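Local coordinates for protein beta-N-acetylhexosaminidase (Beutenbergia cavernae, PDB 5BU9) that probably hydrolyses terminal non-reducing N-acetyl-D-hexosamine residues from N-acetyl-beta-D-hexosaminides, as a member of glycoside hydrolase family 3, at residues V11-M16 with R332-K337; V76-E81 with S124-N129; A131-V136 with V182-P187; A225-T230 with D262-T267. All coordinates share one frame; numbering follows the deposited sequence. Where two conformers were deposited one is given.

Interaction 1: V11-M16 with R332-K337; sequences VGQLFM and RVLAAK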
# COMPACT_ATOMS: atom_id res chain seq x y z
N VAL A 11 3.54 -11.48 13.80
CA VAL A 11 3.88 -11.70 12.41
C VAL A 11 2.63 -11.50 11.53
O VAL A 11 2.68 -10.80 10.52
CB VAL A 11 4.46 -13.09 12.20
CG1 VAL A 11 4.60 -13.36 10.72
CG2 VAL A 11 5.81 -13.17 12.85
N GLY A 12 1.51 -12.07 11.95
CA GLY A 12 0.27 -11.96 11.21
C GLY A 12 -0.10 -10.52 10.96
O GLY A 12 -0.61 -10.18 9.89
N GLN A 13 0.21 -9.63 11.89
CA GLN A 13 -0.08 -8.21 11.66
C GLN A 13 0.73 -7.55 10.53
O GLN A 13 0.37 -6.46 10.09
CB GLN A 13 0.16 -7.42 12.95
CG GLN A 13 -0.76 -7.80 14.03
CD GLN A 13 -2.18 -7.40 13.73
OE1 GLN A 13 -2.45 -6.24 13.39
NE2 GLN A 13 -3.10 -8.35 13.83
N LEU A 14 1.85 -8.19 10.13
CA LEU A 14 2.76 -7.69 9.09
C LEU A 14 2.35 -8.11 7.68
O LEU A 14 3.10 -7.91 6.71
CB LEU A 14 4.20 -8.16 9.38
CG LEU A 14 4.73 -7.93 10.80
CD1 LEU A 14 6.21 -8.29 10.85
CD2 LEU A 14 4.52 -6.47 11.26
N PHE A 15 1.15 -8.68 7.54
CA PHE A 15 0.66 -9.09 6.23
C PHE A 15 -0.70 -8.50 5.87
O PHE A 15 -1.55 -8.28 6.74
CB PHE A 15 0.59 -10.61 6.13
CG PHE A 15 1.93 -11.28 5.98
CD1 PHE A 15 2.74 -11.52 7.09
CD2 PHE A 15 2.38 -11.66 4.73
CE1 PHE A 15 3.97 -12.14 6.96
CE2 PHE A 15 3.62 -12.29 4.58
CZ PHE A 15 4.41 -12.53 5.69
N MSE A 16 -0.88 -8.24 4.58
CA MSE A 16 -2.16 -7.80 4.06
C MSE A 16 -2.57 -8.76 2.93
O MSE A 16 -1.92 -8.80 1.88
CB MSE A 16 -2.10 -6.34 3.58
CG MSE A 16 -3.49 -5.78 3.18
SE MSE A 16 -3.43 -3.90 2.64
CE MSE A 16 -3.66 -3.09 4.39
N ARG A 332 4.52 -0.73 15.05
CA ARG A 332 4.04 0.36 14.17
C ARG A 332 2.65 0.08 13.67
O ARG A 332 1.81 0.98 13.57
CB ARG A 332 4.95 0.59 12.97
CG ARG A 332 6.37 0.97 13.39
CD ARG A 332 7.28 1.27 12.23
NE ARG A 332 8.66 1.28 12.69
CZ ARG A 332 9.55 0.33 12.43
NH1 ARG A 332 9.24 -0.70 11.66
NH2 ARG A 332 10.79 0.44 12.93
N VAL A 333 2.42 -1.18 13.33
CA VAL A 333 1.13 -1.57 12.81
C VAL A 333 0.05 -1.43 13.90
O VAL A 333 -1.00 -0.83 13.64
CB VAL A 333 1.17 -2.96 12.24
CG1 VAL A 333 -0.26 -3.40 11.85
CG2 VAL A 333 2.13 -3.00 11.03
N LEU A 334 0.31 -1.92 15.12
CA LEU A 334 -0.70 -1.79 16.16
C LEU A 334 -0.94 -0.32 16.50
O LEU A 334 -2.08 0.10 16.73
CB LEU A 334 -0.31 -2.57 17.42
CG LEU A 334 -0.16 -4.07 17.15
CD1 LEU A 334 0.43 -4.76 18.35
CD2 LEU A 334 -1.49 -4.68 16.80
N ALA A 335 0.12 0.48 16.54
CA ALA A 335 -0.04 1.91 16.81
C ALA A 335 -0.85 2.61 15.72
O ALA A 335 -1.61 3.52 16.02
CB ALA A 335 1.30 2.57 16.96
N ALA A 336 -0.69 2.21 14.46
CA ALA A 336 -1.51 2.81 13.41
C ALA A 336 -2.97 2.37 13.58
O ALA A 336 -3.87 3.04 13.13
CB ALA A 336 -0.99 2.42 12.03
N LYS A 337 -3.20 1.23 14.22
CA LYS A 337 -4.57 0.81 14.51
C LYS A 337 -5.12 1.35 15.85
O LYS A 337 -6.23 1.01 16.25
CB LYS A 337 -4.67 -0.71 14.51
CG LYS A 337 -4.34 -1.34 13.17
CD LYS A 337 -4.35 -2.87 13.30
CE LYS A 337 -4.30 -3.53 11.94
NZ LYS A 337 -4.53 -4.98 11.96

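Interaction 2: V76-E81 with S124-N129; sequences VATDQE and SGINLN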
# COMPACT_ATOMS: atom_id res chain seq x y z
N VAL A 76 -8.68 -2.63 6.49
CA VAL A 76 -9.42 -3.07 5.31
C VAL A 76 -9.15 -2.06 4.21
O VAL A 76 -9.62 -0.92 4.26
CB VAL A 76 -10.93 -3.19 5.58
CG1 VAL A 76 -11.60 -3.82 4.41
CG2 VAL A 76 -11.21 -3.97 6.85
N ALA A 77 -8.36 -2.48 3.23
CA ALA A 77 -7.87 -1.58 2.21
C ALA A 77 -8.45 -1.92 0.88
O ALA A 77 -8.85 -3.07 0.67
CB ALA A 77 -6.33 -1.68 2.13
N THR A 78 -8.47 -0.95 -0.02
CA THR A 78 -8.67 -1.27 -1.44
C THR A 78 -7.91 -0.22 -2.26
O THR A 78 -7.32 0.70 -1.71
CB THR A 78 -10.17 -1.34 -1.85
OG1 THR A 78 -10.27 -1.81 -3.19
CG2 THR A 78 -10.83 0.01 -1.78
N ASP A 79 -7.90 -0.40 -3.57
CA ASP A 79 -7.32 0.56 -4.51
C ASP A 79 -8.37 1.52 -5.05
O ASP A 79 -8.97 1.22 -6.11
CB ASP A 79 -6.69 -0.15 -5.73
CG ASP A 79 -5.25 -0.60 -5.48
OD1 ASP A 79 -4.67 -0.31 -4.40
OD2 ASP A 79 -4.70 -1.25 -6.40
N GLN A 80 -8.58 2.66 -4.38
CA GLN A 80 -9.61 3.60 -4.85
C GLN A 80 -8.93 4.92 -5.23
O GLN A 80 -9.09 5.91 -4.55
CB GLN A 80 -10.71 3.80 -3.79
CG GLN A 80 -12.04 4.41 -4.34
CD GLN A 80 -12.99 3.38 -4.98
OE1 GLN A 80 -12.54 2.37 -5.49
NE2 GLN A 80 -14.30 3.64 -4.92
N GLU A 81 -8.15 4.92 -6.30
CA GLU A 81 -7.47 6.14 -6.77
C GLU A 81 -8.40 7.01 -7.57
O GLU A 81 -8.35 8.24 -7.47
CB GLU A 81 -6.24 5.81 -7.65
CG GLU A 81 -5.13 4.99 -6.97
CD GLU A 81 -4.10 4.48 -7.97
OE1 GLU A 81 -3.89 5.10 -9.03
OE2 GLU A 81 -3.52 3.42 -7.71
N SER A 124 -18.75 1.33 3.14
CA SER A 124 -18.62 -0.04 2.67
C SER A 124 -17.60 -0.82 3.51
O SER A 124 -17.20 -1.92 3.14
CB SER A 124 -18.21 -0.08 1.19
OG SER A 124 -16.85 0.29 1.02
N GLY A 125 -17.20 -0.23 4.64
CA GLY A 125 -16.29 -0.90 5.58
C GLY A 125 -14.79 -0.78 5.32
O GLY A 125 -13.96 -1.38 6.01
N ILE A 126 -14.43 0.00 4.31
CA ILE A 126 -13.03 0.28 3.99
C ILE A 126 -12.51 1.31 5.00
O ILE A 126 -13.20 2.29 5.26
CB ILE A 126 -12.89 0.83 2.54
CG1 ILE A 126 -13.39 -0.21 1.55
CG2 ILE A 126 -11.45 1.35 2.26
CD1 ILE A 126 -12.57 -1.47 1.53
N ASN A 127 -11.31 1.12 5.55
CA ASN A 127 -10.70 2.17 6.38
C ASN A 127 -9.30 2.53 5.92
O ASN A 127 -8.64 3.34 6.55
CB ASN A 127 -10.67 1.77 7.87
CG ASN A 127 -9.97 0.44 8.11
OD1 ASN A 127 -9.12 0.01 7.33
ND2 ASN A 127 -10.36 -0.23 9.19
N LEU A 128 -8.83 1.91 4.84
CA LEU A 128 -7.53 2.30 4.30
C LEU A 128 -7.61 2.35 2.79
O LEU A 128 -8.07 1.40 2.16
CB LEU A 128 -6.43 1.33 4.76
CG LEU A 128 -5.03 1.77 4.37
CD1 LEU A 128 -4.67 3.11 5.05
CD2 LEU A 128 -4.01 0.69 4.72
N ASN A 129 -7.19 3.48 2.22
CA ASN A 129 -7.10 3.62 0.75
C ASN A 129 -5.64 3.53 0.32
O ASN A 129 -4.79 4.28 0.82
CB ASN A 129 -7.73 4.95 0.30
CG ASN A 129 -8.06 4.98 -1.20
OD1 ASN A 129 -7.81 4.02 -1.92
ND2 ASN A 129 -8.65 6.10 -1.67

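Interaction 3: A131-V136 with V182-P187; sequences APVMDV and VIKHFP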
# COMPACT_ATOMS: atom_id res chain seq x y z
N ALA A 131 -3.81 4.92 -1.83
CA ALA A 131 -3.82 6.12 -2.66
C ALA A 131 -3.63 7.24 -1.64
O ALA A 131 -3.89 7.02 -0.48
CB ALA A 131 -5.17 6.26 -3.43
N PRO A 132 -3.19 8.45 -2.04
CA PRO A 132 -2.96 8.92 -3.41
C PRO A 132 -1.59 8.55 -3.96
O PRO A 132 -0.64 8.38 -3.22
CB PRO A 132 -3.08 10.44 -3.25
CG PRO A 132 -2.48 10.69 -1.85
CD PRO A 132 -2.90 9.50 -1.03
N VAL A 133 -1.52 8.44 -5.28
CA VAL A 133 -0.26 8.39 -6.02
C VAL A 133 0.49 9.71 -5.92
O VAL A 133 0.01 10.74 -6.37
CB VAL A 133 -0.53 8.04 -7.49
CG1 VAL A 133 0.70 8.26 -8.32
CG2 VAL A 133 -1.01 6.61 -7.62
N MSE A 134 1.68 9.69 -5.35
CA MSE A 134 2.49 10.90 -5.31
C MSE A 134 3.73 10.78 -6.19
O MSE A 134 4.68 11.55 -6.05
CB MSE A 134 2.87 11.23 -3.87
CG MSE A 134 1.65 11.44 -3.01
SE MSE A 134 2.03 12.39 -1.36
CE MSE A 134 2.07 14.21 -2.10
N ASP A 135 3.69 9.81 -7.09
CA ASP A 135 4.71 9.65 -8.10
C ASP A 135 4.68 10.91 -8.95
O ASP A 135 3.61 11.45 -9.17
CB ASP A 135 4.45 8.42 -8.99
CG ASP A 135 4.56 7.11 -8.24
OD1 ASP A 135 5.55 6.91 -7.49
OD2 ASP A 135 3.64 6.28 -8.43
N VAL A 136 5.83 11.37 -9.42
CA VAL A 136 5.85 12.52 -10.31
C VAL A 136 6.29 12.08 -11.70
O VAL A 136 7.34 11.48 -11.83
CB VAL A 136 6.76 13.63 -9.77
CG1 VAL A 136 6.81 14.75 -10.73
CG2 VAL A 136 6.23 14.13 -8.45
N VAL A 182 -2.49 5.76 1.88
CA VAL A 182 -1.13 5.27 1.71
C VAL A 182 -0.49 5.99 0.54
O VAL A 182 -0.90 5.77 -0.59
CB VAL A 182 -1.14 3.77 1.47
CG1 VAL A 182 0.30 3.25 1.32
CG2 VAL A 182 -1.90 3.06 2.62
N ILE A 183 0.49 6.86 0.76
CA ILE A 183 1.07 7.55 -0.40
C ILE A 183 1.99 6.55 -1.13
O ILE A 183 2.66 5.74 -0.49
CB ILE A 183 1.79 8.86 0.00
CG1 ILE A 183 2.87 8.61 1.03
CG2 ILE A 183 0.78 9.85 0.60
CD1 ILE A 183 3.73 9.83 1.24
N LYS A 184 1.97 6.56 -2.46
CA LYS A 184 2.67 5.52 -3.24
C LYS A 184 3.21 6.13 -4.55
O LYS A 184 2.68 7.16 -4.99
CB LYS A 184 1.72 4.36 -3.49
CG LYS A 184 0.52 4.68 -4.38
CD LYS A 184 -0.40 3.46 -4.38
CE LYS A 184 -1.44 3.54 -5.47
NZ LYS A 184 -2.43 2.39 -5.42
N HIS A 185 4.26 5.58 -5.17
CA HIS A 185 5.05 4.45 -4.70
C HIS A 185 6.50 4.88 -4.50
O HIS A 185 7.21 5.13 -5.47
CB HIS A 185 5.04 3.29 -5.73
CG HIS A 185 3.70 3.00 -6.33
ND1 HIS A 185 3.06 3.88 -7.18
CD2 HIS A 185 2.89 1.91 -6.23
CE1 HIS A 185 1.91 3.35 -7.58
NE2 HIS A 185 1.79 2.15 -7.02
N PHE A 186 6.94 4.94 -3.26
CA PHE A 186 8.24 5.50 -2.92
C PHE A 186 9.37 4.61 -3.44
O PHE A 186 9.32 3.39 -3.29
CB PHE A 186 8.34 5.67 -1.39
CG PHE A 186 9.53 6.41 -0.95
CD1 PHE A 186 9.47 7.78 -0.80
CD2 PHE A 186 10.71 5.75 -0.68
CE1 PHE A 186 10.57 8.50 -0.38
CE2 PHE A 186 11.85 6.48 -0.26
CZ PHE A 186 11.77 7.85 -0.11
N PRO A 187 10.41 5.20 -4.03
CA PRO A 187 10.71 6.65 -4.14
C PRO A 187 10.17 7.35 -5.39
O PRO A 187 10.50 8.52 -5.64
CB PRO A 187 12.25 6.68 -4.15
CG PRO A 187 12.63 5.38 -4.86
CD PRO A 187 11.55 4.35 -4.45

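Interaction 4: A225-T230 with D262-T267; sequences AAFVMT and DGVVVT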
# COMPACT_ATOMS: atom_id res chain seq x y z
N ALA A 225 1.20 12.00 6.56
CA ALA A 225 1.04 10.64 6.03
C ALA A 225 1.37 9.57 7.09
O ALA A 225 2.38 9.68 7.77
CB ALA A 225 1.91 10.45 4.80
N ALA A 226 0.51 8.56 7.22
CA ALA A 226 0.64 7.54 8.26
C ALA A 226 1.10 6.21 7.68
O ALA A 226 1.50 5.30 8.42
CB ALA A 226 -0.69 7.35 8.98
N PHE A 227 0.98 6.09 6.36
CA PHE A 227 1.36 4.90 5.58
C PHE A 227 2.06 5.35 4.30
O PHE A 227 1.60 6.29 3.62
CB PHE A 227 0.15 4.03 5.17
CG PHE A 227 -0.61 3.43 6.32
CD1 PHE A 227 -1.51 4.20 7.06
CD2 PHE A 227 -0.47 2.07 6.64
CE1 PHE A 227 -2.23 3.66 8.14
CE2 PHE A 227 -1.17 1.51 7.72
CZ PHE A 227 -2.06 2.30 8.48
N VAL A 228 3.14 4.67 3.97
CA VAL A 228 3.84 4.87 2.71
C VAL A 228 4.02 3.51 2.04
O VAL A 228 4.44 2.54 2.69
CB VAL A 228 5.21 5.55 2.90
CG1 VAL A 228 5.97 5.56 1.59
CG2 VAL A 228 5.04 6.98 3.49
N MSE A 229 3.72 3.44 0.75
CA MSE A 229 4.00 2.23 -0.04
C MSE A 229 5.27 2.37 -0.88
O MSE A 229 5.52 3.40 -1.50
CB MSE A 229 2.81 1.88 -0.95
CG MSE A 229 3.11 0.72 -1.87
SE MSE A 229 1.62 0.30 -3.06
CE MSE A 229 0.44 -0.48 -1.80
N THR A 230 6.08 1.31 -0.89
CA THR A 230 7.32 1.27 -1.65
C THR A 230 7.13 0.56 -3.00
O THR A 230 6.32 -0.36 -3.13
CB THR A 230 8.42 0.54 -0.86
OG1 THR A 230 7.92 -0.74 -0.49
CG2 THR A 230 8.86 1.35 0.42
N ASP A 262 7.87 7.93 10.28
CA ASP A 262 7.69 7.10 11.48
C ASP A 262 6.55 6.08 11.40
O ASP A 262 6.36 5.28 12.34
CB ASP A 262 7.42 8.00 12.71
CG ASP A 262 8.67 8.67 13.22
OD1 ASP A 262 9.78 8.14 12.97
OD2 ASP A 262 8.54 9.73 13.89
N GLY A 263 5.77 6.13 10.32
CA GLY A 263 4.54 5.36 10.23
C GLY A 263 4.78 4.01 9.60
O GLY A 263 5.87 3.44 9.72
N VAL A 264 3.76 3.50 8.92
CA VAL A 264 3.76 2.14 8.43
C VAL A 264 4.18 2.08 6.96
O VAL A 264 3.63 2.80 6.11
CB VAL A 264 2.37 1.53 8.64
CG1 VAL A 264 2.24 0.25 7.85
CG2 VAL A 264 2.11 1.31 10.14
N VAL A 265 5.19 1.25 6.68
CA VAL A 265 5.68 1.04 5.32
C VAL A 265 5.02 -0.22 4.73
O VAL A 265 5.11 -1.30 5.31
CB VAL A 265 7.21 0.88 5.28
CG1 VAL A 265 7.65 0.46 3.87
CG2 VAL A 265 7.89 2.16 5.71
N VAL A 266 4.36 -0.06 3.59
CA VAL A 266 3.65 -1.14 2.90
C VAL A 266 4.38 -1.46 1.61
O VAL A 266 4.78 -0.53 0.91
CB VAL A 266 2.19 -0.73 2.62
CG1 VAL A 266 1.35 -1.91 2.06
CG2 VAL A 266 1.60 -0.20 3.90
N THR A 267 4.60 -2.74 1.31
CA THR A 267 5.14 -3.08 -0.01
C THR A 267 4.08 -2.89 -1.08
O THR A 267 2.87 -2.94 -0.80
CB THR A 267 5.64 -4.55 -0.14
OG1 THR A 267 4.52 -5.44 0.01
CG2 THR A 267 6.71 -4.88 0.88

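Interaction 1: V11-M16 with R332-K337
With CG anti to its carbonyl carbon (chi1 -64°) and the chain bent at chi2 (-68°), Q13 folds its amide round so that OE1 faces K337, whose chain runs extended beyond CG and delivers the ammonium to that oxygen. The hydrogen bond from K337 NZ to Q13 OE1 measures 2.8 Å, with the donor tilted slightly from the carbonyl plane. K337 CE lies alongside the same oxygen, 3.6 Å from Q13 OE1. The amide is also bordered by aliphatic groups, L334 CD2 and V333 CG1 each lying 3.9 Å from Q13 OE1. V333 CG1 further sits 3.6 Å from the backbone carbonyl oxygen, Q13 O.

The contact lies at the end of the family 3 TIM barrel where the strands begin, and here the turn between helix 7-12 and strand 15-20 meets the C-terminal end of helix 320-336. K337 NZ also donates to P73 O and G38 O, just before strands 75-82 and 39-43, and to N39 OD1. An alanine in place of Q13 would probably deprive the lysine ammonium of one acceptor and open a gap beside V333 and L334. G12 to F15 form a type I beta turn, and L14, although its CB points away, swings CD2 back to within 4.2 Å of V333 CG2.

Interaction 2: V76-E81 with S124-N129
Two neighbouring parallel strands of the TIM barrel, 75-82 and 128-129, meet here just after helix 107-123 has ended in a Schellman motif with G125 at its C-prime position. A77 pairs with L128 and T78 with N129. V76 O accepts from two successive backbone donors, N127 N and L128 N, while T78 N donates to L128 O. N127 adds a side-chain bond before the regular pairing begins: its CG lies between the backbone N and the carbonyl carbon (chi1 55°), which turns OD1 back to accept from V76 N at 2.8 Å in a nearly straight bond (165°).

The side chain of I126 crosses those of V76 and T78 at about a right angle. Its CD1 touches V76 CG1 at 3.8 Å and T78 CG2 at 4.0 Å, and L121 of the preceding helix also packs against I126. On the other face of the sheet, A77 CB meets L128 CB at 4.0 Å.

Past the last bridge, the amide of N129 takes over from the backbone, gripping Q80 at both its N-H and its carbonyl. Q80 N donates in the carbonyl plane to a lone pair of N129 OD1, 2.9 Å away. A leucine in place of N129 would probably leave both backbone groups of Q80 without these mates and the strand less firmly held at its break. The second arm of the grip is nearly straight (166°): N129 ND2 donates to Q80 O at 2.9 Å, with that oxygen in the amide plane of N129 but ND2 above the carbonyl plane of Q80.

Interaction 3: A131-V136 with V182-P187
From CB, 4.1 Å from D135 OD1, the side chain of H185 carries its ring to the carboxylate of D135. CG, anti to the carbonyl carbon, places ND1 2.8 Å from D135 OD2, and ND1 donates to the syn lone pair of that oxygen. D135 OD2 meets the ring at its edge, and the carboxylate and ring planes are only 3° apart. CE1 passes 3.5 Å from D135 OD2, and NE2, at the far tip, is hydrogen-bonded to a glycerol, probably from the crystallisation liquor. One face of the ring is covered by K184 CG, 3.7 Å above its centre.

The other carboxylate oxygen, D135 OD1, accepts H185 N from above the carboxylate plane at 3.0 Å and also accepts L189 N, so D135 holds ring and backbone alike. The peptide bond between K184 and H185 is cis, at the strand's corner.

Before this corner, the loop 131-136 runs beside barrel strand 180-186. V182 N donates to A131 O, K184 N to P132 O, and M134 N to K184 O at 2.7 Å. Selenomethionine M134 brings SE to 3.4 Å from I183 CG2. V133 CG2 rests 3.8 Å from K184 CE, while K184 NZ goes on to E81 and L130 O.

K184 to P187 begin the KHFPG motif of bacterial family 3 N-acetylglucosaminidases, and the glycerol, also held by K184 NZ, is consistent with the sugar-binding pocket of such relatives, where this Lys-His pair lies. The in-plane bond to D135 fixes the imidazole's rotation and, with ND1 as donor, leaves NE2 directed at the glycerol.

Interaction 4: A225-T230 with D262-T267
The F227 ring has V266 CG2 at its edge, close to the ring plane and 4.1 Å from F227 CD2, while V264 CG1 approaches obliquely to 3.5 Å from the same ring carbon. The side chains of F227 and V264 lie side by side and point the same way. They occupy the inner face of a parallel strand pair of the TIM barrel, 227-230 with 264-267, where A336 of the C-terminal helix also packs on both.

The strands run 30° apart and are in register from F227 opposite V264 to M229 opposite V266. V264 N donates to A226 O almost straight (176°), V228 N to V264 O, V266 N to V228 O at 2.8 Å, and T230 N to V266 O. G263 leads into the pairing opposite A226, where a CB would clash with A226 O.

On the face bearing V228 and V265, helix 248-258 covers the strands through L255. Selenomethionine M229 lies on the F227 side, its chain extended through chi2 and bent at chi3 (-73°), so that CE ends 3.6 Å from T267 O. The side chain of T230 crosses that of V265 at about a right angle, with T230 CG2 3.8 Å from V265 CG1.

Overall arrangement
All four contacts belong to one TIM-barrel domain and reach the same curled sheet. Interaction 1 joins the two ends of the chain and so encloses the other three, which follow in series as interactions 2, 3 and 4. Centres of interactions 3 and 4 lie about 10 Å apart, where neighbouring strands 180-186 and 227-230 pair; those of interactions 1 and 3, about 20 Å apart, do not touch. M16 of interaction 1 packs on A77 and L128 of interaction 2, and L128 in turn on F227 of interaction 4. Interactions 2 and 3 contribute D79, K184 and H185 around a glycerol, probably from the crystallisation liquor, at the C-terminal end of the barrel strands, while interaction 1 sits at the other end.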